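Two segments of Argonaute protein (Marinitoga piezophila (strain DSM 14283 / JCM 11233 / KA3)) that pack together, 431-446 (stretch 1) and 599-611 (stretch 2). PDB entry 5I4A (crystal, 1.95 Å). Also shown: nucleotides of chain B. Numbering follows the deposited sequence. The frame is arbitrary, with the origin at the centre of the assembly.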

# COMPACT_ATOMS: atom_id res chain seq x y z
N PRO A 431 6.28 3.35 -24.56
CA PRO A 431 5.68 4.69 -24.53
C PRO A 431 6.69 5.80 -24.28
O PRO A 431 6.54 6.89 -24.85
CB PRO A 431 4.66 4.59 -23.40
CG PRO A 431 4.26 3.14 -23.39
CD PRO A 431 5.54 2.40 -23.71
N PHE A 432 7.71 5.56 -23.47
CA PHE A 432 8.70 6.58 -23.12
C PHE A 432 9.84 5.90 -22.38
O PHE A 432 9.68 4.81 -21.83
CB PHE A 432 8.08 7.68 -22.26
CG PHE A 432 7.54 7.18 -20.94
CD1 PHE A 432 8.38 6.98 -19.86
CD2 PHE A 432 6.19 6.93 -20.78
CE1 PHE A 432 7.89 6.51 -18.66
CE2 PHE A 432 5.69 6.47 -19.58
CZ PHE A 432 6.54 6.26 -18.51
N ILE A 433 10.98 6.58 -22.35
CA ILE A 433 12.05 6.25 -21.42
C ILE A 433 12.35 7.50 -20.61
O ILE A 433 12.16 8.63 -21.07
CB ILE A 433 13.32 5.72 -22.11
CG1 ILE A 433 14.01 6.82 -22.92
CG2 ILE A 433 12.98 4.53 -23.00
CD1 ILE A 433 15.29 6.37 -23.59
N LEU A 434 12.81 7.30 -19.38
CA LEU A 434 13.14 8.42 -18.52
C LEU A 434 14.51 8.97 -18.91
O LEU A 434 15.46 8.21 -19.12
CB LEU A 434 13.13 8.00 -17.05
CG LEU A 434 11.79 7.53 -16.49
CD1 LEU A 434 11.85 7.44 -14.98
CD2 LEU A 434 10.66 8.45 -16.93
N LYS A 435 14.59 10.30 -19.02
CA LYS A 435 15.84 10.93 -19.42
C LYS A 435 16.98 10.55 -18.49
O LYS A 435 18.10 10.26 -18.94
CB LYS A 435 15.66 12.45 -19.46
CG LYS A 435 16.62 13.17 -20.39
CD LYS A 435 16.42 14.67 -20.33
CE LYS A 435 17.24 15.37 -21.40
NZ LYS A 435 18.61 14.78 -21.49
N LYS A 436 16.72 10.51 -17.18
CA LYS A 436 17.74 10.18 -16.20
C LYS A 436 17.98 8.69 -16.06
O LYS A 436 18.97 8.29 -15.44
CB LYS A 436 17.36 10.78 -14.84
CG LYS A 436 17.37 12.30 -14.82
CD LYS A 436 16.97 12.85 -13.46
CE LYS A 436 17.27 14.35 -13.39
NZ LYS A 436 16.85 14.95 -12.09
N MET A 437 17.10 7.85 -16.61
CA MET A 437 17.29 6.40 -16.59
C MET A 437 17.96 5.86 -17.84
O MET A 437 18.26 4.66 -17.89
CB MET A 437 15.95 5.69 -16.38
CG MET A 437 15.32 5.91 -15.01
SD MET A 437 16.32 5.23 -13.68
CE MET A 437 16.20 3.47 -14.01
N GLU A 438 18.22 6.70 -18.84
CA GLU A 438 18.71 6.21 -20.12
C GLU A 438 20.07 5.52 -19.99
O GLU A 438 20.41 4.65 -20.80
CB GLU A 438 18.79 7.36 -21.13
CG GLU A 438 19.14 6.94 -22.55
CD GLU A 438 18.72 7.96 -23.59
OE1 GLU A 438 18.10 8.97 -23.21
OE2 GLU A 438 18.99 7.74 -24.79
N ASP A 439 20.85 5.85 -18.97
CA ASP A 439 22.16 5.23 -18.82
C ASP A 439 22.21 4.25 -17.66
O ASP A 439 23.29 4.01 -17.11
CB ASP A 439 23.24 6.32 -18.64
CG ASP A 439 23.02 7.19 -17.39
OD1 ASP A 439 21.91 7.25 -16.86
OD2 ASP A 439 23.99 7.83 -16.93
N LYS A 440 21.07 3.67 -17.28
CA LYS A 440 21.00 2.76 -16.14
C LYS A 440 20.69 1.32 -16.55
O LYS A 440 20.17 0.55 -15.74
CB LYS A 440 19.95 3.24 -15.13
CG LYS A 440 20.14 4.67 -14.65
CD LYS A 440 21.52 4.87 -14.06
CE LYS A 440 21.62 6.19 -13.32
NZ LYS A 440 21.22 7.35 -14.17
N GLU A 441 21.03 0.93 -17.78
CA GLU A 441 20.71 -0.42 -18.25
C GLU A 441 21.47 -1.49 -17.48
O GLU A 441 21.04 -2.64 -17.41
CB GLU A 441 21.00 -0.54 -19.75
CG GLU A 441 20.67 -1.89 -20.38
CD GLU A 441 20.87 -1.89 -21.89
OE1 GLU A 441 21.86 -2.47 -22.37
OE2 GLU A 441 20.02 -1.29 -22.59
N LYS A 442 22.62 -1.13 -16.89
CA LYS A 442 23.47 -2.11 -16.23
C LYS A 442 22.89 -2.61 -14.91
O LYS A 442 23.48 -3.51 -14.30
CB LYS A 442 24.85 -1.50 -15.98
CG LYS A 442 24.83 -0.24 -15.13
CD LYS A 442 26.21 0.39 -15.07
CE LYS A 442 26.17 1.80 -14.51
NZ LYS A 442 27.50 2.46 -14.58
N ASN A 443 21.75 -2.09 -14.47
CA ASN A 443 21.20 -2.41 -13.17
C ASN A 443 19.96 -3.29 -13.31
O ASN A 443 19.19 -3.18 -14.27
CB ASN A 443 20.84 -1.13 -12.40
CG ASN A 443 22.01 -0.17 -12.31
OD1 ASN A 443 23.14 -0.57 -12.04
ND2 ASN A 443 21.74 1.11 -12.55
N LEU A 444 19.78 -4.18 -12.33
CA LEU A 444 18.64 -5.08 -12.27
C LEU A 444 17.78 -4.68 -11.08
O LEU A 444 18.20 -4.84 -9.92
CB LEU A 444 19.10 -6.54 -12.16
CG LEU A 444 18.01 -7.59 -11.93
CD1 LEU A 444 16.98 -7.54 -13.04
CD2 LEU A 444 18.63 -8.98 -11.83
N TYR A 445 16.59 -4.16 -11.36
CA TYR A 445 15.69 -3.66 -10.33
C TYR A 445 14.68 -4.74 -9.99
O TYR A 445 13.90 -5.17 -10.85
CB TYR A 445 15.00 -2.38 -10.80
CG TYR A 445 15.98 -1.30 -11.20
CD1 TYR A 445 16.68 -0.58 -10.25
CD2 TYR A 445 16.22 -1.02 -12.54
CE1 TYR A 445 17.59 0.40 -10.61
CE2 TYR A 445 17.12 -0.04 -12.92
CZ TYR A 445 17.81 0.67 -11.95
OH TYR A 445 18.71 1.64 -12.31
N ILE A 446 14.69 -5.18 -8.73
CA ILE A 446 13.89 -6.31 -8.26
C ILE A 446 13.04 -5.84 -7.09
O ILE A 446 13.55 -5.16 -6.18
CB ILE A 446 14.78 -7.50 -7.86
CG1 ILE A 446 15.51 -8.05 -9.09
CG2 ILE A 446 13.96 -8.59 -7.19
CD1 ILE A 446 16.57 -9.08 -8.75
N ILE A 599 18.79 6.52 -4.06
CA ILE A 599 17.48 7.06 -3.72
C ILE A 599 16.82 7.69 -4.94
O ILE A 599 15.61 7.54 -5.16
CB ILE A 599 17.61 8.08 -2.57
CG1 ILE A 599 18.23 7.42 -1.34
CG2 ILE A 599 16.26 8.68 -2.24
CD1 ILE A 599 17.46 6.23 -0.82
N GLU A 600 17.60 8.39 -5.76
CA GLU A 600 17.04 9.01 -6.96
C GLU A 600 16.57 7.95 -7.95
O GLU A 600 15.54 8.13 -8.61
CB GLU A 600 18.07 9.94 -7.61
CG GLU A 600 17.56 10.66 -8.85
CD GLU A 600 18.68 11.25 -9.68
OE1 GLU A 600 18.52 12.40 -10.15
OE2 GLU A 600 19.71 10.57 -9.85
N GLN A 601 17.31 6.84 -8.08
CA GLN A 601 16.89 5.79 -9.00
C GLN A 601 15.62 5.11 -8.51
O GLN A 601 14.76 4.74 -9.31
CB GLN A 601 18.01 4.77 -9.18
CG GLN A 601 19.12 5.23 -10.11
CD GLN A 601 20.21 4.19 -10.25
OE1 GLN A 601 19.94 3.00 -10.42
NE2 GLN A 601 21.46 4.63 -10.16
N ILE A 602 15.48 4.94 -7.19
CA ILE A 602 14.28 4.33 -6.64
C ILE A 602 13.07 5.22 -6.91
O ILE A 602 11.98 4.73 -7.25
CB ILE A 602 14.46 4.05 -5.14
CG1 ILE A 602 15.49 2.93 -4.94
CG2 ILE A 602 13.13 3.69 -4.49
CD1 ILE A 602 15.91 2.75 -3.52
N TYR A 603 13.24 6.54 -6.79
CA TYR A 603 12.15 7.45 -7.09
C TYR A 603 11.81 7.43 -8.58
O TYR A 603 10.63 7.42 -8.95
CB TYR A 603 12.51 8.87 -6.65
CG TYR A 603 11.40 9.87 -6.90
CD1 TYR A 603 10.30 9.94 -6.06
CD2 TYR A 603 11.45 10.72 -7.99
CE1 TYR A 603 9.29 10.85 -6.29
CE2 TYR A 603 10.44 11.63 -8.23
CZ TYR A 603 9.36 11.69 -7.37
OH TYR A 603 8.35 12.59 -7.60
N LEU A 604 12.83 7.43 -9.44
CA LEU A 604 12.58 7.36 -10.88
C LEU A 604 11.86 6.07 -11.24
O LEU A 604 11.09 6.05 -12.21
CB LEU A 604 13.90 7.47 -11.65
CG LEU A 604 14.66 8.80 -11.60
CD1 LEU A 604 16.08 8.62 -12.08
CD2 LEU A 604 13.95 9.87 -12.42
N LEU A 605 12.08 5.00 -10.48
CA LEU A 605 11.38 3.75 -10.74
C LEU A 605 9.87 3.90 -10.61
O LEU A 605 9.11 3.11 -11.19
CB LEU A 605 11.88 2.65 -9.81
CG LEU A 605 13.22 2.02 -10.18
CD1 LEU A 605 13.61 0.97 -9.15
CD2 LEU A 605 13.14 1.41 -11.57
N THR A 606 9.40 4.88 -9.83
CA THR A 606 7.96 5.12 -9.74
C THR A 606 7.38 5.70 -11.03
O THR A 606 6.15 5.80 -11.14
CB THR A 606 7.65 6.06 -8.57
OG1 THR A 606 7.95 7.41 -8.95
CG2 THR A 606 8.46 5.68 -7.34
N ARG A 607 8.22 6.07 -11.99
CA ARG A 607 7.77 6.69 -13.23
C ARG A 607 8.23 5.97 -14.48
O ARG A 607 7.91 6.43 -15.58
CB ARG A 607 8.24 8.15 -13.31
CG ARG A 607 7.80 9.02 -12.15
CD ARG A 607 6.31 9.34 -12.21
NE ARG A 607 5.98 10.44 -11.31
CZ ARG A 607 6.05 11.72 -11.64
NH1 ARG A 607 6.45 12.07 -12.86
NH2 ARG A 607 5.74 12.66 -10.75
N VAL A 608 8.97 4.86 -14.37
CA VAL A 608 9.43 4.15 -15.56
C VAL A 608 8.29 3.50 -16.33
O VAL A 608 8.51 2.99 -17.43
CB VAL A 608 10.49 3.09 -15.20
CG1 VAL A 608 11.71 3.74 -14.59
CG2 VAL A 608 9.90 2.04 -14.27
N ALA A 609 7.09 3.50 -15.77
CA ALA A 609 5.90 3.06 -16.48
C ALA A 609 4.71 3.83 -15.95
O ALA A 609 4.73 4.35 -14.83
CB ALA A 609 5.67 1.55 -16.33
N HIS A 610 3.67 3.91 -16.77
CA HIS A 610 2.40 4.51 -16.40
C HIS A 610 1.28 3.55 -16.79
O HIS A 610 1.33 2.92 -17.84
CB HIS A 610 2.17 5.87 -17.10
CG HIS A 610 2.82 7.02 -16.40
ND1 HIS A 610 2.11 7.92 -15.64
CD2 HIS A 610 4.11 7.43 -16.36
CE1 HIS A 610 2.93 8.84 -15.15
NE2 HIS A 610 4.15 8.56 -15.58
N SER A 611 0.27 3.44 -15.92
CA SER A 611 -0.96 2.76 -16.31
C SER A 611 -1.73 3.59 -17.32
O SER A 611 -2.19 3.08 -18.35
CB SER A 611 -1.81 2.47 -15.07
OG SER A 611 -3.16 2.27 -15.44
P U B 3 -7.45 0.13 -16.33
OP1 U B 3 -6.46 -0.98 -16.34
OP2 U B 3 -8.62 0.06 -15.43
O5' U B 3 -6.66 1.47 -16.01
C5' U B 3 -6.66 2.01 -14.70
C4' U B 3 -6.11 3.41 -14.69
O4' U B 3 -7.07 4.33 -15.26
C3' U B 3 -5.81 3.97 -13.31
O3' U B 3 -4.54 3.57 -12.83
C2' U B 3 -5.92 5.47 -13.52
O2' U B 3 -4.74 5.98 -14.10
C1' U B 3 -7.05 5.55 -14.55
N1 U B 3 -8.37 5.73 -13.90
C2 U B 3 -8.64 6.93 -13.27
O2 U B 3 -7.86 7.87 -13.23
N3 U B 3 -9.88 7.01 -12.69
C4 U B 3 -10.85 6.03 -12.67
O4 U B 3 -11.92 6.25 -12.10
C5 U B 3 -10.49 4.82 -13.33
C6 U B 3 -9.29 4.71 -13.91
O HOH W 1 10.39 4.21 -19.12

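Segments far apart in sequence often pack by setting the side chains of one into hollows left by the other, while polar groups pair both inside the contact and where it is more open. The contact between 431-446 and 599-611 of this Argonaute, which buries 690 Å² in all, illustrates the principle.

Leu-434 is one such bump. Its CA-to-CB bond points toward the second stretch, and its CD1 enters a hollow between Leu-604 and Val-608. There Leu-434 CD1 lies 3.2 Å from Leu-604 O, 3.9 Å from Leu-604 CB and 3.7 Å from Val-608 CG1, so the pocket is lined by backbone as well as by side chains. Leu-604 answers with a bump of its own: its CD1 reaches 3.7 Å from Lys-436 CB and 3.8 Å from Met-437 SD. The type I turn beginning at Met-437 carries the chain onward toward the strand that bears Tyr-445.

Tyr-445 shows how one ring can serve two kinds of neighbour. Leu-605 CD2 sits over one face, 4.1 Å from the centroid of the Tyr-445 ring and only 19° off its normal, a CH-pi contact. The phenol oxygen, at the ring's edge, donates a short hydrogen bond from Tyr-445 OH to Gln-601 OE1 (2.6 Å) and itself accepts one from Asn-443 ND2 (3.1 Å). The tyrosine thus joins apolar packing to a polar anchor.

Phe-432 fills the other end. Its CA-to-CB bond runs sideways, yet the ring tip comes nearer, placing Phe-432 CE1 3.1 Å from Arg-607 O at the ring edge and CZ 3.4 Å from His-610 CD2. Nearby, the oxygen of water 1 lies 2.9 Å from Phe-432 O and 2.8 Å from Val-608 O, within hydrogen-bonding reach of both. At the more exposed margin, Lys-436 NZ and Glu-600 OE1 form a long salt bridge of 3.6 Å.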